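Local coordinates for protein transcriptional regulator, TetR family (Thermus thermophilus, PDB 3VPR) that represses transcription, probably by binding DNA through an N-terminal helix-turn-helix, as a dimeric regulator of the TetR family, at residues G34-K37 and A38-Y41; P75-A78 and L79-F82; A87-F90 and E91-P95; F96-T99 and M100-I104; L130-G133 and V134-V138. All blocks are in the same frame, centred on the assembly; numbering follows the deposited sequence.

Contact 1 lies in the predicted DNA-binding motif at one end of the elongated chain, while contacts 2 to 5 run through the C-terminal domain. Contacts 1 and 5 mark the extremes, their centres about 52 Å apart on opposite sides of the chain's centre. Contacts 2 and 5 touch, P75 CB packing 3.8 Å from G133 CA and L79 CD1 4.1 Å from L130 CD2, and both reach the second subunit. Contact 3 ends the helix that contact 2 begins, and it meets contact 4 where Y89 CD2 comes within 3.5 Å of F97 CZ. Contact 4 is nearest to contact 1 among the other four, centres about 22 Å apart.

Contact 1 of 5, residues G34-K37 and A38-Y41; sequences GLSK and AALY
S36 caps the first turn of helix 37-44, a local surface contact that ties the loop after helix 26-33 to the start of the next helix. Its hydroxyl stands between its own backbone N and carbonyl carbon (chi1 52°), a rotation that turns OG over the helix end, where it accepts a weak bond from A39 N at 3.4 Å. The carbonyl of the same serine turns to the same end of the helix: S36 O takes a weak bond from L40 N at 3.4 Å and another, strongly bent, from A39 N at 3.1 Å. The A39 amide is thus shared between two oxygens of one residue. One residue further on the bonding becomes regular, Y41 N giving K37 O a nearly straight bond (3.0 Å, 167°). The Y41 ring is also close to that carbonyl, CD2 3.1 Å from K37 O. On the inner side L35 CB meets A39 CB at 4.0 Å; the leucine continues onto T4 and I8 of helix 4-19, and L40 is buried against I8, L29 and A30. G34, with positive phi, closes the preceding helix in a Schellman motif that includes L35 N to A30 O. A Schellman end followed by a serine N-cap forms the turn of a predicted helix-turn-helix, whose second helix, 37-44, probably serves as the recognition helix, as in TetR relatives.

Contact 2 of 5, residues P75-A78 and L79-F82; sequences PKEA and LRRF
E77 and R80, one helical turn apart, carry the charged part of this contact. Their side chains run side by side in the same direction, and E77 OE2 forms a salt bridge with R80 NH2 at 2.5 Å, a length short enough to be partly a matter of model precision. The same oxygen lies 3.2 Å from R80 NE, yet carboxylate and guanidinium planes are turned 67° apart, so this is no flat two-pronged pairing. A bend at E77 chi2 (55°) folds the carboxylate along the helix to meet the arginine, whose NH1 forms a second salt bridge with E84. R81 NE stays 5.0 Å from E77 OE2, an attraction of charges without contact.

Backbone bonds fix the spacing: L79 N reaches P75 O and F82 N reaches A78 O, each at 3.0 Å. They make up the opening turns of helix 75-92 in the C-terminal domain, where D74 OD1 accepts from K76 N.

Apolar side chains occupy the face away from the ion pair. A78 rests on I129 and L79 on L126 and L130, all of helix 109-135, while the F82 ring stacks on H122. L79 also packs against L185 of the second subunit.

Contact 3 of 5, residues A87-F90 and E91-P95; sequences ARYF and EENYP
One face of the Y89 ring carries the amide nitrogen of N93, with ND2 3.1 Å above the ring plane over its centre; at the edge of the Y94 ring, in its plane, sits F90 CZ. The N93 amide does not lie flat on the tyrosine, the two planes being 38° apart. F90 and Y94 point the same way, their rings inclined by 64°, and F90 CZ touches Y94 CD1 at 3.8 Å.

The same ND2 is held by the backbone as well. Y89 O accepts from N93 ND2 at 3.0 Å and from N93 N at 3.1 Å, the two donors approaching from opposite faces of the carbonyl plane. This paired acceptance by one carbonyl falls at the break between helix 75-92 and helix 94-103: N93 leaves helical conformation, and its backbone N makes a further weak bond, 3.4 Å, to F90 O. A leucine in place of Y89 would probably leave N93 ND2, still bonded to the backbone carbonyl, without the ring face it lies over, and L57 O without its hydroxyl partner.

Along the outer face R88 and E92 touch through carbon, R88 CG lying 3.6 Å from E92 CD. Their charged ends only attract, with R88 NE 4.5 Å from E92 OE2 and the oxygen well out of the guanidinium plane; the R88 salt bridge is made instead to E171, through NH2.

Contact 4 of 5, residues F96-T99 and M100-I104; sequences FFVT and MLQGI
T99 and G103 meet on the tightly packed side of helix 94-103, where T99 O accepts from G103 N at 3.1 Å and both residues are buried. T99 itself packs against A13, F16 and T17 of helix 4-19 and L51 of helix 47-70, while its hydroxyl is bonded back to P95 O. F96, on I54 and L57, continues the close packing, and F96 O is joined to M100 N at 3.0 Å.

Elsewhere the fit is looser. M100, modelled as selenomethionine, bends at chi2 and chi3 to run alongside F97, but its CE comes no nearer than 4.2 Å to F97 CD1. On the partly exposed side V98 and Q102 replace regular helix bonding with a side-chain bond. Q102 N is 3.7 Å from V98 O, and Q102 NE2 comes to that oxygen instead, at 3.3 Å and from well above the carbonyl plane. Q102 CG takes the crowded position between N and carbonyl carbon (chi1 70°), which folds the chain back along the helix; OE1 then makes a weak bond to Y21 N. With an alanine here, V98 O would probably be left without the amide donor that replaces its helix bond, and Y21 N would probably lose its weak bond to OE1. L101 packs on R160 of the second subunit. Bridging the DNA-binding helices and the C-terminal body, helix 94-103 occupies the position of the helix that in TetR relays inducer binding to the DNA-binding domain; a similar role here is possible.

Contact 5 of 5, residues L130-G133 and V134-V138; sequences LRRG and VEQGV
V134 N bonds to L130 O at 3.0 Å, and Q136 N to R132 O at 2.8 Å and nearly straight (168°), carrying regular helix geometry to the last turn before the chain swings away at G137. Among the side chains, V134 lays CG2 3.6 Å from L130 O, and V138 returns toward the turn it has left, its CB 3.6 Å from G133 O.

The turn between them is a Schellman motif that ends helix 109-135. G137 has positive phi (71°), its N bonds to V134 O at 3.1 Å, and V138 N reaches back to G133 O at 2.7 Å in a strongly bent, weak bond. G133, buried and without a side chain, also shares backbone bonds with F139, tying the chain beyond the turn to the helix end.

R131 and E135 run side by side in the same direction, though the place of the glutamate side chain is less certain. R131 NE is 4.8 Å from E135 OE2 and the guanidinium and carboxylate planes stand 73° apart, so the opposite charges are only neighbours; R131 forms its salt bridge with E124. R132, bent at chi3, sends its guanidinium to backbone oxygens before helix 75-92: NH2 bonds to V72 O, NH1 weakly to L70 O. L130, buried, packs on A147 and on L185 of the second subunit.

Contact 1 of 5, residues G34-K37 and A38-Y41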
loop_
_atom_site.group_PDB
_atom_site.type_symbol
_atom_site.label_atom_id
_atom_site.label_comp_id
_atom_site.label_asym_id
_atom_site.label_seq_id
_atom_site.Cartn_x
_atom_site.Cartn_y
_atom_site.Cartn_z
ATOM N N GLY A 34 31.175 3.940 -10.812
ATOM C CA GLY A 34 32.520 4.229 -11.282
ATOM C C GLY A 34 33.292 5.192 -10.388
ATOM O O GLY A 34 34.159 5.955 -10.841
ATOM N N LEU A 35 32.988 5.152 -9.100
ATOM C CA LEU A 35 33.655 6.023 -8.150
ATOM C C LEU A 35 34.201 5.189 -7.015
ATOM O O LEU A 35 33.768 4.058 -6.797
ATOM C CB LEU A 35 32.658 7.050 -7.605
ATOM C CG LEU A 35 31.990 7.930 -8.672
ATOM C CD1 LEU A 35 30.789 8.674 -8.084
ATOM C CD2 LEU A 35 33.021 8.899 -9.236
ATOM N N SER A 36 35.172 5.736 -6.301
ATOM C CA SER A 36 35.727 5.034 -5.151
ATOM C C SER A 36 34.727 5.236 -4.006
ATOM O O SER A 36 33.897 6.158 -4.044
ATOM C CB SER A 36 37.081 5.628 -4.765
ATOM O OG SER A 36 36.989 7.034 -4.596
ATOM N N LYS A 37 34.795 4.364 -3.008
ATOM C CA LYS A 37 33.916 4.459 -1.854
ATOM C C LYS A 37 34.171 5.797 -1.164
ATOM O O LYS A 37 33.271 6.374 -0.555
ATOM C CB LYS A 37 34.204 3.321 -0.877
ATOM C CG LYS A 37 33.938 1.934 -1.428
ATOM C CD LYS A 37 34.465 0.876 -0.468
ATOM C CE LYS A 37 35.984 0.979 -0.315
ATOM N NZ LYS A 37 36.513 0.109 0.778
ATOM N N ALA A 38 35.404 6.284 -1.273
ATOM C CA ALA A 38 35.785 7.548 -0.657
ATOM C C ALA A 38 34.985 8.694 -1.258
ATOM O O ALA A 38 34.521 9.586 -0.542
ATOM C CB ALA A 38 37.292 7.801 -0.843
ATOM N N ALA A 39 34.830 8.666 -2.577
ATOM C CA ALA A 39 34.086 9.703 -3.275
ATOM C C ALA A 39 32.629 9.733 -2.805
ATOM O O ALA A 39 32.033 10.810 -2.662
ATOM C CB ALA A 39 34.152 9.468 -4.781
ATOM N N LEU A 40 32.063 8.548 -2.570
ATOM C CA LEU A 40 30.680 8.436 -2.108
ATOM C C LEU A 40 30.539 8.992 -0.696
ATOM O O LEU A 40 29.625 9.767 -0.419
ATOM C CB LEU A 40 30.210 6.979 -2.126
ATOM C CG LEU A 40 29.855 6.412 -3.499
ATOM C CD1 LEU A 40 29.276 4.996 -3.349
ATOM C CD2 LEU A 40 28.838 7.325 -4.150
ATOM N N TYR A 41 31.445 8.598 0.191
ATOM C CA TYR A 41 31.398 9.083 1.557
ATOM C C TYR A 41 31.595 10.599 1.627
ATOM O O TYR A 41 30.977 11.273 2.455
ATOM C CB TYR A 41 32.455 8.370 2.402
ATOM C CG TYR A 41 32.087 6.933 2.741
ATOM C CD1 TYR A 41 30.858 6.627 3.328
ATOM C CD2 TYR A 41 32.970 5.891 2.498
ATOM C CE1 TYR A 41 30.526 5.316 3.664
ATOM C CE2 TYR A 41 32.648 4.582 2.833
ATOM C CZ TYR A 41 31.429 4.298 3.414
ATOM O OH TYR A 41 31.109 2.995 3.728
#

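Contact 2 of 5, residues P75-A78 and L79-F82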
loop_
_atom_site.group_PDB
_atom_site.type_symbol
_atom_site.label_atom_id
_atom_site.label_comp_id
_atom_site.label_asym_id
_atom_site.label_seq_id
_atom_site.Cartn_x
_atom_site.Cartn_y
_atom_site.Cartn_z
ATOM N N PRO A 75 -13.125 23.267 -5.164
ATOM C CA PRO A 75 -12.692 22.088 -4.397
ATOM C C PRO A 75 -12.662 20.787 -5.202
ATOM O O PRO A 75 -11.811 19.934 -4.966
ATOM C CB PRO A 75 -13.702 22.030 -3.252
ATOM C CG PRO A 75 -14.058 23.484 -3.046
ATOM C CD PRO A 75 -14.208 23.982 -4.461
ATOM N N LYS A 76 -13.588 20.634 -6.146
ATOM C CA LYS A 76 -13.632 19.427 -6.968
ATOM C C LYS A 76 -12.446 19.363 -7.915
ATOM O O LYS A 76 -11.851 18.303 -8.120
ATOM C CB LYS A 76 -14.924 19.364 -7.784
ATOM C CG LYS A 76 -16.200 19.238 -6.955
ATOM C CD LYS A 76 -17.399 18.907 -7.839
ATOM C CE LYS A 76 -17.583 19.939 -8.950
ATOM N NZ LYS A 76 -18.617 19.528 -9.951
ATOM N N GLU A 77 -12.116 20.510 -8.496
ATOM C CA GLU A 77 -11.007 20.622 -9.433
ATOM C C GLU A 77 -9.676 20.583 -8.674
ATOM O O GLU A 77 -8.668 20.101 -9.185
ATOM C CB GLU A 77 -11.146 21.928 -10.217
ATOM C CG GLU A 77 -10.233 22.051 -11.416
ATOM C CD GLU A 77 -10.379 20.886 -12.376
ATOM O OE1 GLU A 77 -11.526 20.467 -12.632
ATOM O OE2 GLU A 77 -9.345 20.400 -12.881
ATOM N N ALA A 78 -9.687 21.093 -7.445
ATOM C CA ALA A 78 -8.494 21.102 -6.618
ATOM C C ALA A 78 -8.136 19.665 -6.231
ATOM O O ALA A 78 -6.960 19.294 -6.162
ATOM C CB ALA A 78 -8.739 21.936 -5.364
ATOM N N LEU A 79 -9.158 18.855 -5.979
ATOM C CA LEU A 79 -8.918 17.470 -5.601
ATOM C C LEU A 79 -8.362 16.706 -6.795
ATOM O O LEU A 79 -7.437 15.914 -6.650
ATOM C CB LEU A 79 -10.213 16.813 -5.116
ATOM C CG LEU A 79 -10.095 15.319 -4.772
ATOM C CD1 LEU A 79 -9.144 15.135 -3.597
ATOM C CD2 LEU A 79 -11.472 14.748 -4.444
ATOM N N ARG A 80 -8.903 16.968 -7.983
ATOM C CA ARG A 80 -8.444 16.265 -9.182
ATOM C C ARG A 80 -6.992 16.587 -9.520
ATOM O O ARG A 80 -6.205 15.695 -9.866
ATOM C CB ARG A 80 -9.343 16.593 -10.380
ATOM C CG ARG A 80 -8.970 15.813 -11.654
ATOM C CD ARG A 80 -10.012 15.982 -12.777
ATOM N NE ARG A 80 -9.951 17.285 -13.444
ATOM C CZ ARG A 80 -8.997 17.663 -14.298
ATOM N NH1 ARG A 80 -8.003 16.842 -14.611
ATOM N NH2 ARG A 80 -9.041 18.869 -14.845
ATOM N N ARG A 81 -6.636 17.862 -9.414
ATOM C CA ARG A 81 -5.275 18.271 -9.705
ATOM C C ARG A 81 -4.335 17.653 -8.685
ATOM O O ARG A 81 -3.267 17.178 -9.027
ATOM C CB ARG A 81 -5.163 19.792 -9.691
ATOM C CG ARG A 81 -6.162 20.462 -10.623
ATOM C CD ARG A 81 -5.597 21.736 -11.208
ATOM N NE ARG A 81 -4.555 21.435 -12.183
ATOM C CZ ARG A 81 -3.533 22.237 -12.456
ATOM N NH1 ARG A 81 -3.406 23.398 -11.824
ATOM N NH2 ARG A 81 -2.631 21.872 -13.359
ATOM N N PHE A 82 -4.732 17.647 -7.423
ATOM C CA PHE A 82 -3.883 17.047 -6.418
ATOM C C PHE A 82 -3.597 15.578 -6.781
ATOM O O PHE A 82 -2.442 15.151 -6.828
ATOM C CB PHE A 82 -4.555 17.123 -5.056
ATOM C CG PHE A 82 -3.744 16.525 -3.938
ATOM C CD1 PHE A 82 -3.707 15.147 -3.737
ATOM C CD2 PHE A 82 -3.037 17.348 -3.062
ATOM C CE1 PHE A 82 -2.978 14.599 -2.669
ATOM C CE2 PHE A 82 -2.316 16.812 -2.005
ATOM C CZ PHE A 82 -2.284 15.439 -1.803
#

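Contact 3 of 5, residues A87-F90 and E91-P95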
loop_
_atom_site.group_PDB
_atom_site.type_symbol
_atom_site.label_atom_id
_atom_site.label_comp_id
_atom_site.label_asym_id
_atom_site.label_seq_id
_atom_site.Cartn_x
_atom_site.Cartn_y
_atom_site.Cartn_z
ATOM N N ALA A 87 0.141 11.406 -8.879
ATOM C CA ALA A 87 0.372 10.249 -9.743
ATOM C C ALA A 87 1.398 10.512 -10.841
ATOM O O ALA A 87 2.182 9.631 -11.190
ATOM C CB ALA A 87 -0.961 9.794 -10.374
ATOM N N ARG A 88 1.382 11.716 -11.402
ATOM C CA ARG A 88 2.342 12.048 -12.445
ATOM C C ARG A 88 3.743 12.098 -11.848
ATOM O O ARG A 88 4.680 11.517 -12.390
ATOM C CB ARG A 88 2.011 13.390 -13.097
ATOM C CG ARG A 88 3.143 13.908 -13.969
ATOM C CD ARG A 88 2.751 15.120 -14.789
ATOM N NE ARG A 88 2.100 14.739 -16.035
ATOM C CZ ARG A 88 1.848 15.570 -17.040
ATOM N NH1 ARG A 88 2.193 16.850 -16.962
ATOM N NH2 ARG A 88 1.249 15.116 -18.130
ATOM N N TYR A 89 3.886 12.789 -10.723
ATOM C CA TYR A 89 5.184 12.885 -10.076
ATOM C C TYR A 89 5.679 11.486 -9.714
ATOM O O TYR A 89 6.839 11.153 -9.923
ATOM C CB TYR A 89 5.090 13.727 -8.809
ATOM C CG TYR A 89 6.439 14.014 -8.212
ATOM C CD1 TYR A 89 7.235 15.037 -8.716
ATOM C CD2 TYR A 89 6.936 13.247 -7.162
ATOM C CE1 TYR A 89 8.493 15.294 -8.198
ATOM C CE2 TYR A 89 8.197 13.496 -6.629
ATOM C CZ TYR A 89 8.973 14.521 -7.154
ATOM O OH TYR A 89 10.230 14.775 -6.646
ATOM N N PHE A 90 4.792 10.670 -9.158
ATOM C CA PHE A 90 5.156 9.312 -8.776
ATOM C C PHE A 90 5.760 8.548 -9.956
ATOM O O PHE A 90 6.816 7.929 -9.832
ATOM C CB PHE A 90 3.922 8.570 -8.254
ATOM C CG PHE A 90 3.980 7.083 -8.456
ATOM C CD1 PHE A 90 4.865 6.302 -7.717
ATOM C CD2 PHE A 90 3.153 6.459 -9.402
ATOM C CE1 PHE A 90 4.932 4.908 -7.907
ATOM C CE2 PHE A 90 3.209 5.065 -9.603
ATOM C CZ PHE A 90 4.101 4.289 -8.855
ATOM N N GLU A 91 5.092 8.613 -11.104
ATOM C CA GLU A 91 5.549 7.914 -12.293
ATOM C C GLU A 91 6.849 8.434 -12.907
ATOM O O GLU A 91 7.629 7.654 -13.443
ATOM C CB GLU A 91 4.451 7.922 -13.361
ATOM C CG GLU A 91 4.928 7.435 -14.730
ATOM C CD GLU A 91 3.784 7.093 -15.667
ATOM O OE1 GLU A 91 2.844 7.913 -15.790
ATOM O OE2 GLU A 91 3.831 6.007 -16.286
ATOM N N GLU A 92 7.078 9.741 -12.847
ATOM C CA GLU A 92 8.292 10.316 -13.422
ATOM C C GLU A 92 9.504 10.038 -12.532
ATOM O O GLU A 92 10.640 10.013 -13.003
ATOM C CB GLU A 92 8.140 11.829 -13.586
ATOM C CG GLU A 92 6.916 12.264 -14.368
ATOM C CD GLU A 92 6.746 13.769 -14.361
ATOM O OE1 GLU A 92 6.775 14.359 -13.260
ATOM O OE2 GLU A 92 6.581 14.362 -15.449
ATOM N N ASN A 93 9.257 9.825 -11.244
ATOM C CA ASN A 93 10.331 9.577 -10.287
ATOM C C ASN A 93 10.133 8.215 -9.614
ATOM O O ASN A 93 10.418 8.040 -8.428
ATOM C CB ASN A 93 10.317 10.702 -9.247
ATOM C CG ASN A 93 10.455 12.076 -9.884
ATOM O OD1 ASN A 93 11.547 12.476 -10.272
ATOM N ND2 ASN A 93 9.344 12.793 -10.016
ATOM N N TYR A 94 9.640 7.261 -10.394
ATOM C CA TYR A 94 9.352 5.914 -9.915
ATOM C C TYR A 94 10.420 5.285 -9.014
ATOM O O TYR A 94 10.127 4.862 -7.895
ATOM C CB TYR A 94 9.081 4.999 -11.113
ATOM C CG TYR A 94 8.708 3.590 -10.731
ATOM C CD1 TYR A 94 7.426 3.289 -10.290
ATOM C CD2 TYR A 94 9.638 2.555 -10.812
ATOM C CE1 TYR A 94 7.074 1.997 -9.942
ATOM C CE2 TYR A 94 9.297 1.253 -10.464
ATOM C CZ TYR A 94 8.011 0.985 -10.030
ATOM O OH TYR A 94 7.658 -0.297 -9.674
ATOM N N PRO A 95 11.674 5.206 -9.490
ATOM C CA PRO A 95 12.711 4.604 -8.641
ATOM C C PRO A 95 12.911 5.247 -7.261
ATOM O O PRO A 95 13.254 4.556 -6.301
ATOM C CB PRO A 95 13.967 4.653 -9.522
ATOM C CG PRO A 95 13.660 5.714 -10.547
ATOM C CD PRO A 95 12.204 5.569 -10.817
#

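Contact 4 of 5, residues F96-T99 and M100-I104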
loop_
_atom_site.group_PDB
_atom_site.type_symbol
_atom_site.label_atom_id
_atom_site.label_comp_id
_atom_site.label_asym_id
_atom_site.label_seq_id
_atom_site.Cartn_x
_atom_site.Cartn_y
_atom_site.Cartn_z
ATOM N N PHE A 96 12.700 6.557 -7.153
ATOM C CA PHE A 96 12.843 7.230 -5.864
ATOM C C PHE A 96 11.760 6.779 -4.885
ATOM O O PHE A 96 11.997 6.683 -3.680
ATOM C CB PHE A 96 12.748 8.747 -6.024
ATOM C CG PHE A 96 13.942 9.364 -6.679
ATOM C CD1 PHE A 96 14.063 9.378 -8.062
ATOM C CD2 PHE A 96 14.954 9.932 -5.909
ATOM C CE1 PHE A 96 15.180 9.951 -8.674
ATOM C CE2 PHE A 96 16.079 10.510 -6.509
ATOM C CZ PHE A 96 16.192 10.519 -7.894
ATOM N N PHE A 97 10.567 6.518 -5.410
ATOM C CA PHE A 97 9.448 6.082 -4.584
ATOM C C PHE A 97 9.621 4.648 -4.126
ATOM O O PHE A 97 9.321 4.323 -2.977
ATOM C CB PHE A 97 8.142 6.260 -5.350
ATOM C CG PHE A 97 7.637 7.668 -5.327
ATOM C CD1 PHE A 97 6.796 8.103 -4.306
ATOM C CD2 PHE A 97 8.065 8.585 -6.273
ATOM C CE1 PHE A 97 6.393 9.434 -4.230
ATOM C CE2 PHE A 97 7.668 9.917 -6.203
ATOM C CZ PHE A 97 6.833 10.341 -5.181
ATOM N N VAL A 98 10.110 3.792 -5.015
ATOM C CA VAL A 98 10.338 2.404 -4.654
ATOM C C VAL A 98 11.407 2.369 -3.563
ATOM O O VAL A 98 11.351 1.554 -2.643
ATOM C CB VAL A 98 10.803 1.577 -5.873
ATOM C CG1 VAL A 98 11.197 0.162 -5.430
ATOM C CG2 VAL A 98 9.685 1.519 -6.909
ATOM N N THR A 99 12.371 3.276 -3.651
ATOM C CA THR A 99 13.441 3.320 -2.661
ATOM C C THR A 99 12.916 3.798 -1.309
ATOM O O THR A 99 13.158 3.166 -0.278
ATOM C CB THR A 99 14.586 4.263 -3.107
ATOM O OG1 THR A 99 15.198 3.751 -4.298
ATOM C CG2 THR A 99 15.641 4.378 -2.010
HETATM N N MSE A 100 12.201 4.916 -1.323
HETATM C CA MSE A 100 11.647 5.500 -0.106
HETATM C C MSE A 100 10.717 4.582 0.700
HETATM O O MSE A 100 10.862 4.450 1.918
HETATM C CB MSE A 100 10.880 6.776 -0.440
HETATM C CG MSE A 100 10.064 7.260 0.736
HETATM SE SE MSE A 100 8.474 8.167 0.209
HETATM C CE MSE A 100 7.473 6.660 -0.469
ATOM N N LEU A 101 9.753 3.972 0.019
ATOM C CA LEU A 101 8.788 3.095 0.669
ATOM C C LEU A 101 9.436 1.985 1.488
ATOM O O LEU A 101 9.159 1.836 2.679
ATOM C CB LEU A 101 7.857 2.475 -0.380
ATOM C CG LEU A 101 6.637 1.721 0.158
ATOM C CD1 LEU A 101 5.762 2.688 0.937
ATOM C CD2 LEU A 101 5.844 1.099 -0.991
ATOM N N GLN A 102 10.307 1.213 0.853
ATOM C CA GLN A 102 10.965 0.101 1.526
ATOM C C GLN A 102 11.969 0.526 2.595
ATOM O O GLN A 102 12.078 -0.110 3.644
ATOM C CB GLN A 102 11.672 -0.792 0.493
ATOM C CG GLN A 102 12.889 -0.151 -0.159
ATOM C CD GLN A 102 13.619 -1.088 -1.115
ATOM O OE1 GLN A 102 14.034 -2.186 -0.738
ATOM N NE2 GLN A 102 13.785 -0.648 -2.357
ATOM N N GLY A 103 12.685 1.615 2.333
ATOM C CA GLY A 103 13.708 2.071 3.259
ATOM C C GLY A 103 13.326 2.686 4.592
ATOM O O GLY A 103 14.177 2.782 5.474
ATOM N N ILE A 104 12.069 3.088 4.752
ATOM C CA ILE A 104 11.613 3.729 5.988
ATOM C C ILE A 104 12.278 3.274 7.295
ATOM O O ILE A 104 12.837 4.094 8.028
ATOM C CB ILE A 104 10.072 3.603 6.155
ATOM C CG1 ILE A 104 9.614 4.381 7.394
ATOM C CG2 ILE A 104 9.668 2.140 6.267
ATOM C CD1 ILE A 104 9.842 5.880 7.301
#

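Contact 5 of 5, residues L130-G133 and V134-V138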
loop_
_atom_site.group_PDB
_atom_site.type_symbol
_atom_site.label_atom_id
_atom_site.label_comp_id
_atom_site.label_asym_id
_atom_site.label_seq_id
_atom_site.Cartn_x
_atom_site.Cartn_y
_atom_site.Cartn_z
ATOM N N LEU A 130 -10.268 18.774 1.072
ATOM C CA LEU A 130 -11.518 18.083 1.368
ATOM C C LEU A 130 -12.353 18.874 2.367
ATOM O O LEU A 130 -13.558 19.041 2.184
ATOM C CB LEU A 130 -11.233 16.684 1.927
ATOM C CG LEU A 130 -10.497 15.753 0.959
ATOM C CD1 LEU A 130 -10.069 14.471 1.679
ATOM C CD2 LEU A 130 -11.403 15.446 -0.226
ATOM N N ARG A 131 -11.706 19.370 3.421
ATOM C CA ARG A 131 -12.413 20.136 4.439
ATOM C C ARG A 131 -13.074 21.383 3.842
ATOM O O ARG A 131 -14.208 21.730 4.210
ATOM C CB ARG A 131 -11.458 20.526 5.575
ATOM C CG ARG A 131 -12.076 21.462 6.597
ATOM C CD ARG A 131 -11.266 21.528 7.884
ATOM N NE ARG A 131 -9.831 21.427 7.647
ATOM C CZ ARG A 131 -9.118 20.322 7.845
ATOM N NH1 ARG A 131 -9.705 19.221 8.294
ATOM N NH2 ARG A 131 -7.826 20.309 7.572
ATOM N N ARG A 132 -12.377 22.055 2.928
ATOM C CA ARG A 132 -12.952 23.242 2.298
ATOM C C ARG A 132 -14.186 22.826 1.512
ATOM O O ARG A 132 -15.196 23.530 1.505
ATOM C CB ARG A 132 -11.952 23.901 1.349
ATOM C CG ARG A 132 -10.820 24.655 2.034
ATOM C CD ARG A 132 -9.743 25.015 1.008
ATOM N NE ARG A 132 -10.338 25.402 -0.274
ATOM C CZ ARG A 132 -9.674 25.463 -1.427
ATOM N NH1 ARG A 132 -8.379 25.167 -1.480
ATOM N NH2 ARG A 132 -10.316 25.802 -2.538
ATOM N N GLY A 133 -14.097 21.673 0.852
ATOM C CA GLY A 133 -15.214 21.171 0.073
ATOM C C GLY A 133 -16.430 20.941 0.944
ATOM O O GLY A 133 -17.554 21.269 0.556
ATOM N N VAL A 134 -16.212 20.370 2.125
ATOM C CA VAL A 134 -17.314 20.124 3.044
ATOM C C VAL A 134 -17.845 21.456 3.586
ATOM O O VAL A 134 -19.050 21.649 3.711
ATOM C CB VAL A 134 -16.873 19.219 4.218
ATOM C CG1 VAL A 134 -17.959 19.194 5.294
ATOM C CG2 VAL A 134 -16.606 17.783 3.709
ATOM N N GLU A 135 -16.941 22.373 3.901
ATOM C CA GLU A 135 -17.332 23.674 4.433
ATOM C C GLU A 135 -18.135 24.496 3.419
ATOM O O GLU A 135 -19.163 25.078 3.757
ATOM C CB GLU A 135 -16.087 24.439 4.883
ATOM C CG GLU A 135 -15.284 23.674 5.936
ATOM C CD GLU A 135 -14.024 24.391 6.375
ATOM O OE1 GLU A 135 -13.346 24.991 5.510
ATOM O OE2 GLU A 135 -13.703 24.334 7.587
ATOM N N GLN A 136 -17.674 24.537 2.175
ATOM C CA GLN A 136 -18.382 25.289 1.145
ATOM C C GLN A 136 -19.627 24.539 0.692
ATOM O O GLN A 136 -20.342 24.996 -0.196
ATOM C CB GLN A 136 -17.468 25.529 -0.050
ATOM C CG GLN A 136 -16.313 26.471 0.247
ATOM C CD GLN A 136 -15.137 26.260 -0.688
ATOM O OE1 GLN A 136 -14.326 25.355 -0.483
ATOM N NE2 GLN A 136 -15.046 27.084 -1.729
ATOM N N GLY A 137 -19.885 23.385 1.306
ATOM C CA GLY A 137 -21.047 22.606 0.927
ATOM C C GLY A 137 -20.919 21.949 -0.435
ATOM O O GLY A 137 -21.907 21.463 -0.972
ATOM N N VAL A 138 -19.710 21.920 -0.997
ATOM C CA VAL A 138 -19.492 21.300 -2.306
ATOM C C VAL A 138 -19.410 19.781 -2.175
ATOM O O VAL A 138 -19.781 19.044 -3.085
ATOM C CB VAL A 138 -18.197 21.806 -2.965
ATOM C CG1 VAL A 138 -18.020 21.148 -4.317
ATOM C CG2 VAL A 138 -18.256 23.317 -3.118
#